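Local coordinates for C381 turret protein (Sulfolobus turreted icosahedral virus, PDB 4IND) that forms the turret of an archaeal icosahedral virus, probably as a five-subunit assembly of chains that each fold into three jelly-roll domains, at residues A[31-37]-A[67-73]; A[79-85]-A[142-148]. All blocks are in the same frame, centred on the assembly; numbering follows the deposited sequence.

In the fold
Two strand pairings on facing sheets of a single jelly-roll domain meet through one shared aromatic ring. Contact 1 lies in the three-stranded sheet and contact 2 in the four-stranded one, with centres about 14 Å apart. Phe143 of contact 2 joins them: its CZ lies 3.7 Å from Ile71 CD1 and its CE1 3.9 Å from Ile69 CD1. Strands 67-71 and 78-88 follow each other in the chain, so the polypeptide passes directly from the first pairing to the second. A dihydrogenphosphate ion sits at the Leu79 and Arg147 end of contact 2. Both contacts also reach subunit boundaries, where Asp72 of one chain binds Lys85 of its neighbour.

Contact 1 (A[31-37]-A[67-73]); sequences FVNSIFV and ASIIIDD
Phe36 and Val37 pair with Ile69 and Ser68 in a short antiparallel ribbon, buried at one side of the three-stranded sheet of the first domain. Val37 and Ser68 form a hydrogen-bonded pair, with Val37 N 2.8 Å from Ser68 O and Ser68 N 3.0 Å from Val37 O. The ladder gains one more rung where Ile70 N donates to Ile35 O at 2.9 Å. The chain curls away from the ribbon after helix 25-31, and Phe31 O holds the curl by accepting from Ile35 N and Phe36 N on opposite faces of its plane. Alternation sends Phe36 and Ile69 into the interior between the two sheets of the jelly roll, where they pack on Ile140 and Phe143 of strand 138-147; Val37 and Ser68 take the other face, and Val37 touches Phe10 of its own chain and Asn52 of a neighbouring subunit. With CG swung opposite the backbone N (chi1 -176°), the Phe36 ring leans forward, beside its own carbonyl carbon, until CZ lies 3.5 Å from Ala67 CB. Phe31 crosses Ile69 at about a right angle, its ring edge meeting Ile69 CD1 at 3.7 Å. Ile35 runs alongside Ile71, CG2 to CG1 at 3.7 Å. On the other face, Val37 CG2 meets Ile70 CD1 at 3.8 Å. One water bridges Ser34 O and Asp73 OD1, while Asp73 OD2 salt-bridges Lys21 of that neighbour.

Contact 2 (A[79-85]-A[142-148]); sequences LYLIRIK and EFSLERV. With 2HP (dihydrogenphosphate ion), chain U.
Ile82, Ile84, Phe143 and Leu145 interdigitate on one face of a long antiparallel pairing, strand 79-85 running at 153° to strand 142-147. The CD1-CE1 side of the Phe143 ring lies obliquely against two isoleucines: Ile82 CG2 approaches Phe143 CE1 at 3.8 Å, and Ile84 CG1 lies 3.7 Å from Phe143 CD1. Leu145 fills the next position, its CD2 branch alongside Ile82, 3.5 Å from Ile82 CG1. The Arg147 stem covers one face of the Tyr80 ring, a CH-pi contact with Arg147 CG 3.9 Å from the centroid and offset toward the rim. On the opposite, partly polar face Val148 CG1 presses tightly on Leu81 CB, at 3.3 Å. Arg83 NH2 and Glu146 OE1 are 3.4 Å apart, a salt bridge of charges alone because the oxygen lies well out of the guanidinium plane. Arg83 NH2 instead donates to Leu75 O of a neighbouring subunit, whose Glu77 N donates to Glu146 OE1; a water ties Arg83 NE to Leu81 O and Ser144 OG. A bend at chi3 (57°) turns the Arg147 guanidinium edge to phosphate O2, which takes bonds from NE, from NH2 at 2.9 Å and from Leu79 N at 2.7 Å; Arg172 NH2 also bonds the ion. The ion's placement is doubtful, since it crowds Val148 O. These central strands of a four-stranded sheet match the B-I-D-G order of a jelly roll, with 79-85 probably D and 142-147 I.

Contact 1 (A[31-37]-A[67-73])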
ATOM      1  N   PHE A  31      26.613  -2.062 -25.868  1.00 23.04           N
ATOM      2  CA  PHE A  31      27.259  -2.913 -24.867  1.00 24.49           C
ATOM      3  C   PHE A  31      28.782  -2.776 -24.892  1.00 23.54           C
ATOM      4  O   PHE A  31      29.421  -2.619 -23.851  1.00 25.95           O
ATOM      5  CB  PHE A  31      26.828  -4.376 -25.125  1.00 24.36           C
ATOM      6  CG  PHE A  31      27.237  -5.357 -24.053  1.00 25.96           C
ATOM      7  CD1 PHE A  31      26.591  -5.375 -22.827  1.00 24.67           C
ATOM      8  CD2 PHE A  31      28.205  -6.336 -24.320  1.00 25.35           C
ATOM      9  CE1 PHE A  31      26.938  -6.328 -21.846  1.00 25.92           C
ATOM     10  CE2 PHE A  31      28.564  -7.270 -23.362  1.00 27.45           C
ATOM     11  CZ  PHE A  31      27.937  -7.274 -22.122  1.00 27.09           C
ATOM     12  N   VAL A  32      29.363  -2.819 -26.078  1.00 22.90           N
ATOM     13  CA  VAL A  32      30.817  -2.760 -26.215  1.00 23.45           C
ATOM     14  C   VAL A  32      31.356  -1.311 -26.340  1.00 28.48           C
ATOM     15  O   VAL A  32      32.505  -1.090 -26.700  1.00 29.66           O
ATOM     16  CB  VAL A  32      31.302  -3.660 -27.370  1.00 27.61           C
ATOM     17  CG1 VAL A  32      30.763  -5.066 -27.179  1.00 20.54           C
ATOM     18  CG2 VAL A  32      30.878  -3.080 -28.747  1.00 23.94           C
ATOM     19  N   ASN A  33      30.502  -0.328 -26.048  1.00 24.69           N
ATOM     20  CA  ASN A  33      30.937   1.069 -25.905  1.00 26.48           C
ATOM     21  C   ASN A  33      30.387   1.605 -24.574  1.00 27.12           C
ATOM     22  O   ASN A  33      30.042   2.783 -24.451  1.00 29.24           O
ATOM     23  CB  ASN A  33      30.424   1.909 -27.072  1.00 36.13           C
ATOM     24  CG  ASN A  33      31.004   3.330 -27.093  1.00 73.93           C
ATOM     25  OD1 ASN A  33      32.014   3.632 -26.444  1.00 85.05           O
ATOM     26  ND2 ASN A  33      30.362   4.208 -27.862  1.00 84.88           N
ATOM     27  N   SER A  34      30.301   0.734 -23.580  1.00 26.62           N
ATOM     28  CA  SER A  34      29.808   1.188 -22.278  1.00 22.78           C
ATOM     29  C   SER A  34      30.282   0.329 -21.135  1.00 25.98           C
ATOM     30  O   SER A  34      30.898   0.833 -20.194  1.00 28.65           O
ATOM     31  CB  SER A  34      28.275   1.263 -22.283  1.00 27.83           C
ATOM     32  OG  SER A  34      27.724   0.029 -22.692  1.00 30.70           O
ATOM     33  N   ILE A  35      30.000  -0.970 -21.203  1.00 19.06           N
ATOM     34  CA  ILE A  35      30.240  -1.837 -20.048  1.00 23.21           C
ATOM     35  C   ILE A  35      31.050  -3.115 -20.313  1.00 20.40           C
ATOM     36  O   ILE A  35      31.394  -3.832 -19.387  1.00 24.31           O
ATOM     37  CB  ILE A  35      28.925  -2.199 -19.341  1.00 28.73           C
ATOM     38  CG1 ILE A  35      28.018  -3.040 -20.238  1.00 22.11           C
ATOM     39  CG2 ILE A  35      28.200  -0.930 -18.885  1.00 28.34           C
ATOM     40  CD1 ILE A  35      26.722  -3.516 -19.535  1.00 22.08           C
ATOM     41  N   PHE A  36      31.370  -3.383 -21.574  1.00 25.42           N
ATOM     42  CA  PHE A  36      32.136  -4.582 -21.906  1.00 24.37           C
ATOM     43  C   PHE A  36      33.624  -4.281 -22.074  1.00 24.21           C
ATOM     44  O   PHE A  36      33.992  -3.337 -22.773  1.00 28.70           O
ATOM     45  CB  PHE A  36      31.558  -5.274 -23.158  1.00 19.45           C
ATOM     46  CG  PHE A  36      32.244  -6.576 -23.507  1.00 26.66           C
ATOM     47  CD1 PHE A  36      31.939  -7.743 -22.821  1.00 28.88           C
ATOM     48  CD2 PHE A  36      33.174  -6.626 -24.532  1.00 29.34           C
ATOM     49  CE1 PHE A  36      32.560  -8.942 -23.141  1.00 27.61           C
ATOM     50  CE2 PHE A  36      33.810  -7.814 -24.872  1.00 32.24           C
ATOM     51  CZ  PHE A  36      33.499  -8.981 -24.180  1.00 33.60           C
ATOM     52  N   VAL A  37      34.468  -5.086 -21.428  1.00 27.94           N
ATOM     53  CA  VAL A  37      35.909  -4.911 -21.458  1.00 30.10           C
ATOM     54  C   VAL A  37      36.496  -6.118 -22.165  1.00 33.87           C
ATOM     55  O   VAL A  37      36.241  -7.256 -21.776  1.00 31.24           O
ATOM     56  CB  VAL A  37      36.498  -4.808 -20.024  1.00 33.41           C
ATOM     57  CG1 VAL A  37      38.005  -4.549 -20.064  1.00 32.62           C
ATOM     58  CG2 VAL A  37      35.764  -3.734 -19.219  1.00 23.99           C
ATOM     59  N   ALA A  67      37.324 -11.618 -20.470  1.00 31.35           N
ATOM     60  CA  ALA A  67      36.640 -10.338 -20.664  1.00 28.25           C
ATOM     61  C   ALA A  67      36.001  -9.946 -19.331  1.00 27.81           C
ATOM     62  O   ALA A  67      35.966 -10.748 -18.393  1.00 29.59           O
ATOM     63  CB  ALA A  67      35.590 -10.459 -21.745  1.00 25.41           C
ATOM     64  N   SER A  68      35.496  -8.715 -19.244  1.00 22.14           N
ATOM     65  CA  SER A  68      34.822  -8.256 -18.045  1.00 25.69           C
ATOM     66  C   SER A  68      33.598  -7.447 -18.407  1.00 27.37           C
ATOM     67  O   SER A  68      33.550  -6.809 -19.453  1.00 29.22           O
ATOM     68  CB  SER A  68      35.746  -7.371 -17.204  1.00 29.93           C
ATOM     69  OG  SER A  68      36.949  -8.031 -16.888  1.00 36.50           O
ATOM     70  N   ILE A  69      32.608  -7.471 -17.530  1.00 22.50           N
ATOM     71  CA  ILE A  69      31.548  -6.488 -17.585  1.00 21.49           C
ATOM     72  C   ILE A  69      31.742  -5.604 -16.362  1.00 28.22           C
ATOM     73  O   ILE A  69      31.928  -6.094 -15.255  1.00 26.79           O
ATOM     74  CB  ILE A  69      30.175  -7.150 -17.562  1.00 25.44           C
ATOM     75  CG1 ILE A  69      29.974  -7.954 -18.852  1.00 23.79           C
ATOM     76  CG2 ILE A  69      29.066  -6.079 -17.438  1.00 18.49           C
ATOM     77  CD1 ILE A  69      28.764  -8.868 -18.830  1.00 29.39           C
ATOM     78  N   ILE A  70      31.746  -4.295 -16.579  1.00 22.12           N
ATOM     79  CA  ILE A  70      31.990  -3.339 -15.517  1.00 24.20           C
ATOM     80  C   ILE A  70      30.992  -2.185 -15.658  1.00 25.08           C
ATOM     81  O   ILE A  70      30.946  -1.519 -16.704  1.00 24.58           O
ATOM     82  CB  ILE A  70      33.433  -2.773 -15.596  1.00 23.45           C
ATOM     83  CG1 ILE A  70      34.477  -3.898 -15.471  1.00 32.16           C
ATOM     84  CG2 ILE A  70      33.664  -1.761 -14.493  1.00 26.70           C
ATOM     85  CD1 ILE A  70      35.931  -3.370 -15.466  1.00 28.88           C
ATOM     86  N   ILE A  71      30.199  -1.942 -14.618  1.00 20.80           N
ATOM     87  CA  ILE A  71      29.197  -0.882 -14.667  1.00 25.30           C
ATOM     88  C   ILE A  71      29.349   0.118 -13.526  1.00 29.62           C
ATOM     89  O   ILE A  71      28.984  -0.181 -12.394  1.00 26.73           O
ATOM     90  CB  ILE A  71      27.769  -1.471 -14.614  1.00 28.85           C
ATOM     91  CG1 ILE A  71      27.641  -2.640 -15.597  1.00 28.99           C
ATOM     92  CG2 ILE A  71      26.733  -0.401 -14.941  1.00 25.55           C
ATOM     93  CD1 ILE A  71      26.307  -3.426 -15.483  1.00 23.68           C
ATOM     94  N   ASP A  72      29.871   1.310 -13.809  1.00 26.20           N
ATOM     95  CA  ASP A  72      29.921   2.328 -12.758  1.00 23.96           C
ATOM     96  C   ASP A  72      28.929   3.464 -13.015  1.00 28.70           C
ATOM     97  O   ASP A  72      28.898   4.452 -12.286  1.00 27.92           O
ATOM     98  CB  ASP A  72      31.340   2.858 -12.532  1.00 22.68           C
ATOM     99  CG  ASP A  72      31.740   3.908 -13.550  1.00 34.15           C
ATOM    100  OD1 ASP A  72      32.544   4.819 -13.220  1.00 35.79           O
ATOM    101  OD2 ASP A  72      31.235   3.832 -14.693  1.00 35.16           O
ATOM    102  N   ASP A  73      28.101   3.300 -14.043  1.00 30.54           N
ATOM    103  CA  ASP A  73      27.157   4.339 -14.448  1.00 24.99           C
ATOM    104  C   ASP A  73      26.094   4.578 -13.392  1.00 30.87           C
ATOM    105  O   ASP A  73      25.808   3.698 -12.591  1.00 27.66           O
ATOM    106  CB  ASP A  73      26.461   3.908 -15.746  1.00 28.54           C
ATOM    107  CG  ASP A  73      27.424   3.728 -16.888  1.00 37.24           C
ATOM    108  OD1 ASP A  73      28.243   2.767 -16.847  1.00 35.89           O
ATOM    109  OD2 ASP A  73      27.341   4.535 -17.837  1.00 33.06           O
TER
HETATM  110  O   HOH W   1      30.188   3.037 -18.684  1.00 32.84           O

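Contact 2 (A[79-85]-A[142-148])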
ATOM      1  N   LEU A  79      18.280  -2.365  -5.453  1.00 24.60           N
ATOM      2  CA  LEU A  79      18.895  -3.692  -5.427  1.00 27.10           C
ATOM      3  C   LEU A  79      18.530  -4.417  -6.708  1.00 21.56           C
ATOM      4  O   LEU A  79      17.363  -4.605  -7.004  1.00 29.27           O
ATOM      5  CB  LEU A  79      18.385  -4.481  -4.212  1.00 23.35           C
ATOM      6  CG  LEU A  79      18.907  -5.936  -4.180  1.00 25.36           C
ATOM      7  CD1 LEU A  79      20.431  -5.944  -4.071  1.00 27.24           C
ATOM      8  CD2 LEU A  79      18.261  -6.702  -3.038  1.00 28.63           C
ATOM      9  N   TYR A  80      19.539  -4.811  -7.480  1.00 21.80           N
ATOM     10  CA  TYR A  80      19.318  -5.422  -8.784  1.00 23.35           C
ATOM     11  C   TYR A  80      19.615  -6.893  -8.768  1.00 26.35           C
ATOM     12  O   TYR A  80      20.586  -7.333  -8.158  1.00 23.93           O
ATOM     13  CB  TYR A  80      20.240  -4.786  -9.848  1.00 22.62           C
ATOM     14  CG  TYR A  80      19.801  -3.389 -10.231  1.00 29.10           C
ATOM     15  CD1 TYR A  80      18.954  -3.172 -11.313  1.00 20.46           C
ATOM     16  CD2 TYR A  80      20.233  -2.289  -9.515  1.00 20.42           C
ATOM     17  CE1 TYR A  80      18.538  -1.899 -11.651  1.00 25.59           C
ATOM     18  CE2 TYR A  80      19.815  -1.021  -9.840  1.00 22.10           C
ATOM     19  CZ  TYR A  80      18.977  -0.826 -10.915  1.00 27.23           C
ATOM     20  OH  TYR A  80      18.567   0.448 -11.260  1.00 25.50           O
ATOM     21  N   LEU A  81      18.767  -7.640  -9.465  1.00 20.93           N
ATOM     22  CA  LEU A  81      19.053  -9.001  -9.833  1.00 25.31           C
ATOM     23  C   LEU A  81      19.563  -8.922 -11.253  1.00 27.27           C
ATOM     24  O   LEU A  81      18.889  -8.374 -12.138  1.00 28.16           O
ATOM     25  CB  LEU A  81      17.784  -9.862  -9.809  1.00 31.14           C
ATOM     26  CG  LEU A  81      18.038 -11.249 -10.416  1.00 30.75           C
ATOM     27  CD1 LEU A  81      18.709 -12.134  -9.373  1.00 29.22           C
ATOM     28  CD2 LEU A  81      16.756 -11.893 -10.970  1.00 32.11           C
ATOM     29  N   ILE A  82      20.750  -9.470 -11.472  1.00 24.64           N
ATOM     30  CA  ILE A  82      21.340  -9.502 -12.808  1.00 24.44           C
ATOM     31  C   ILE A  82      21.219 -10.924 -13.348  1.00 29.59           C
ATOM     32  O   ILE A  82      21.518 -11.897 -12.639  1.00 24.39           O
ATOM     33  CB  ILE A  82      22.799  -9.081 -12.747  1.00 26.40           C
ATOM     34  CG1 ILE A  82      22.876  -7.568 -12.511  1.00 29.03           C
ATOM     35  CG2 ILE A  82      23.545  -9.479 -14.017  1.00 23.32           C
ATOM     36  CD1 ILE A  82      24.256  -7.071 -12.202  1.00 31.92           C
ATOM     37  N   ARG A  83      20.752 -11.046 -14.587  1.00 27.70           N
ATOM     38  CA  ARG A  83      20.773 -12.325 -15.283  1.00 23.46           C
ATOM     39  C   ARG A  83      21.605 -12.172 -16.548  1.00 23.69           C
ATOM     40  O   ARG A  83      21.373 -11.271 -17.358  1.00 22.26           O
ATOM     41  CB  ARG A  83      19.355 -12.806 -15.591  1.00 30.94           C
ATOM     42  CG  ARG A  83      18.576 -13.287 -14.336  1.00 25.18           C
ATOM     43  CD  ARG A  83      17.107 -13.446 -14.634  1.00 25.09           C
ATOM     44  NE  ARG A  83      16.490 -12.160 -14.937  1.00 27.41           N
ATOM     45  CZ  ARG A  83      15.365 -12.010 -15.626  1.00 27.57           C
ATOM     46  NH1 ARG A  83      14.720 -13.071 -16.090  1.00 28.46           N
ATOM     47  NH2 ARG A  83      14.892 -10.795 -15.852  1.00 28.27           N
ATOM     48  N   ILE A  84      22.586 -13.049 -16.708  1.00 24.16           N
ATOM     49  CA  ILE A  84      23.362 -13.079 -17.949  1.00 26.36           C
ATOM     50  C   ILE A  84      23.143 -14.415 -18.631  1.00 24.63           C
ATOM     51  O   ILE A  84      23.530 -15.447 -18.091  1.00 28.06           O
ATOM     52  CB  ILE A  84      24.869 -12.913 -17.691  1.00 27.54           C
ATOM     53  CG1 ILE A  84      25.130 -11.830 -16.641  1.00 27.54           C
ATOM     54  CG2 ILE A  84      25.600 -12.556 -19.017  1.00 21.83           C
ATOM     55  CD1 ILE A  84      26.627 -11.584 -16.345  1.00 21.56           C
ATOM     56  N   LYS A  85      22.527 -14.415 -19.814  1.00 19.70           N
ATOM     57  CA  LYS A  85      22.344 -15.672 -20.542  1.00 21.38           C
ATOM     58  C   LYS A  85      23.608 -15.939 -21.322  1.00 24.15           C
ATOM     59  O   LYS A  85      24.026 -15.126 -22.160  1.00 25.42           O
ATOM     60  CB  LYS A  85      21.155 -15.625 -21.514  1.00 20.68           C
ATOM     61  CG  LYS A  85      20.900 -17.000 -22.157  1.00 28.36           C
ATOM     62  CD  LYS A  85      19.773 -16.979 -23.219  1.00 31.81           C
ATOM     63  CE  LYS A  85      18.408 -16.793 -22.580  1.00 31.14           C
ATOM     64  NZ  LYS A  85      18.056 -17.922 -21.692  1.00 37.79           N
ATOM     65  N   GLU A 142      22.410 -12.465 -23.591  1.00 24.59           N
ATOM     66  CA  GLU A 142      21.537 -11.424 -23.028  1.00 25.04           C
ATOM     67  C   GLU A 142      22.117 -10.944 -21.719  1.00 28.10           C
ATOM     68  O   GLU A 142      22.791 -11.683 -21.034  1.00 25.46           O
ATOM     69  CB  GLU A 142      20.110 -11.927 -22.783  1.00 21.35           C
ATOM     70  CG  GLU A 142      19.333 -12.367 -24.016  1.00 29.51           C
ATOM     71  CD  GLU A 142      17.982 -13.027 -23.655  1.00 34.91           C
ATOM     72  OE1 GLU A 142      17.753 -14.178 -24.093  1.00 40.57           O
ATOM     73  OE2 GLU A 142      17.141 -12.390 -22.968  1.00 36.60           O
ATOM     74  N   PHE A 143      21.845  -9.693 -21.375  1.00 26.65           N
ATOM     75  CA  PHE A 143      22.273  -9.152 -20.096  1.00 26.50           C
ATOM     76  C   PHE A 143      21.110  -8.333 -19.582  1.00 21.83           C
ATOM     77  O   PHE A 143      20.655  -7.410 -20.267  1.00 27.68           O
ATOM     78  CB  PHE A 143      23.510  -8.274 -20.253  1.00 18.75           C
ATOM     79  CG  PHE A 143      24.067  -7.759 -18.938  1.00 21.19           C
ATOM     80  CD1 PHE A 143      24.949  -8.522 -18.188  1.00 21.59           C
ATOM     81  CD2 PHE A 143      23.676  -6.508 -18.455  1.00 25.74           C
ATOM     82  CE1 PHE A 143      25.455  -8.044 -16.981  1.00 23.33           C
ATOM     83  CE2 PHE A 143      24.169  -6.014 -17.262  1.00 21.44           C
ATOM     84  CZ  PHE A 143      25.069  -6.772 -16.523  1.00 23.06           C
ATOM     85  N   SER A 144      20.642  -8.675 -18.381  1.00 21.75           N
ATOM     86  CA  SER A 144      19.427  -8.106 -17.789  1.00 26.12           C
ATOM     87  C   SER A 144      19.694  -7.555 -16.387  1.00 27.21           C
ATOM     88  O   SER A 144      20.263  -8.227 -15.533  1.00 26.55           O
ATOM     89  CB  SER A 144      18.305  -9.155 -17.738  1.00 27.56           C
ATOM     90  OG  SER A 144      17.214  -8.720 -16.913  1.00 32.01           O
ATOM     91  N   LEU A 145      19.254  -6.326 -16.160  1.00 20.50           N
ATOM     92  CA  LEU A 145      19.328  -5.668 -14.852  1.00 26.32           C
ATOM     93  C   LEU A 145      17.911  -5.368 -14.435  1.00 28.95           C
ATOM     94  O   LEU A 145      17.232  -4.594 -15.106  1.00 27.74           O
ATOM     95  CB  LEU A 145      20.041  -4.311 -14.997  1.00 31.08           C
ATOM     96  CG  LEU A 145      21.555  -4.243 -15.064  1.00 32.14           C
ATOM     97  CD1 LEU A 145      22.032  -2.933 -15.730  1.00 31.11           C
ATOM     98  CD2 LEU A 145      22.090  -4.324 -13.657  1.00 31.56           C
ATOM     99  N   GLU A 146      17.432  -5.962 -13.349  1.00 22.50           N
ATOM    100  CA  GLU A 146      16.070  -5.634 -12.906  1.00 26.02           C
ATOM    101  C   GLU A 146      16.066  -5.452 -11.399  1.00 24.60           C
ATOM    102  O   GLU A 146      16.753  -6.167 -10.685  1.00 26.36           O
ATOM    103  CB  GLU A 146      15.052  -6.715 -13.343  1.00 40.16           C
ATOM    104  CG  GLU A 146      15.103  -7.991 -12.511  1.00 58.24           C
ATOM    105  CD  GLU A 146      13.755  -8.740 -12.442  1.00 71.62           C
ATOM    106  OE1 GLU A 146      13.178  -9.076 -13.508  1.00 65.15           O
ATOM    107  OE2 GLU A 146      13.292  -9.018 -11.307  1.00 79.53           O
ATOM    108  N   ARG A 147      15.292  -4.489 -10.919  1.00 23.61           N
ATOM    109  CA  ARG A 147      15.165  -4.277  -9.488  1.00 24.27           C
ATOM    110  C   ARG A 147      14.219  -5.340  -8.913  1.00 31.68           C
ATOM    111  O   ARG A 147      13.141  -5.576  -9.443  1.00 38.65           O
ATOM    112  CB  ARG A 147      14.637  -2.857  -9.218  1.00 25.91           C
ATOM    113  CG  ARG A 147      15.643  -1.764  -9.656  1.00 36.90           C
ATOM    114  CD  ARG A 147      15.183  -0.381  -9.233  1.00 42.24           C
ATOM    115  NE  ARG A 147      14.976  -0.351  -7.794  1.00 46.23           N
ATOM    116  CZ  ARG A 147      14.469   0.677  -7.134  1.00 54.04           C
ATOM    117  NH1 ARG A 147      14.118   1.773  -7.792  1.00 40.60           N
ATOM    118  NH2 ARG A 147      14.303   0.599  -5.817  1.00 60.68           N
ATOM    119  N   VAL A 148      14.636  -5.992  -7.843  1.00 30.34           N
ATOM    120  CA  VAL A 148      13.776  -7.007  -7.199  1.00 34.27           C
ATOM    121  C   VAL A 148      12.964  -6.359  -6.083  1.00 38.12           C
ATOM    122  O   VAL A 148      13.295  -5.285  -5.627  1.00 53.73           O
ATOM    123  CB  VAL A 148      14.623  -8.154  -6.640  1.00 46.30           C
ATOM    124  CG1 VAL A 148      15.390  -8.822  -7.752  1.00 43.83           C
ATOM    125  CG2 VAL A 148      15.605  -7.638  -5.605  1.00 38.19           C
TER
HETATM  126  P   2HP U 401      14.673  -2.973  -4.894  1.00 50.65           P
HETATM  127  O1  2HP U 401      14.757  -3.027  -3.389  1.00 55.48           O
HETATM  128  O2  2HP U 401      15.626  -1.856  -5.187  1.00 35.64           O
HETATM  129  O3  2HP U 401      13.209  -2.624  -5.306  1.00 46.99           O
HETATM  130  O4  2HP U 401      15.193  -4.260  -5.610  1.00 54.88           O
HETATM  131  O   HOH W   2      17.491  -9.627 -14.137  1.00 26.97           O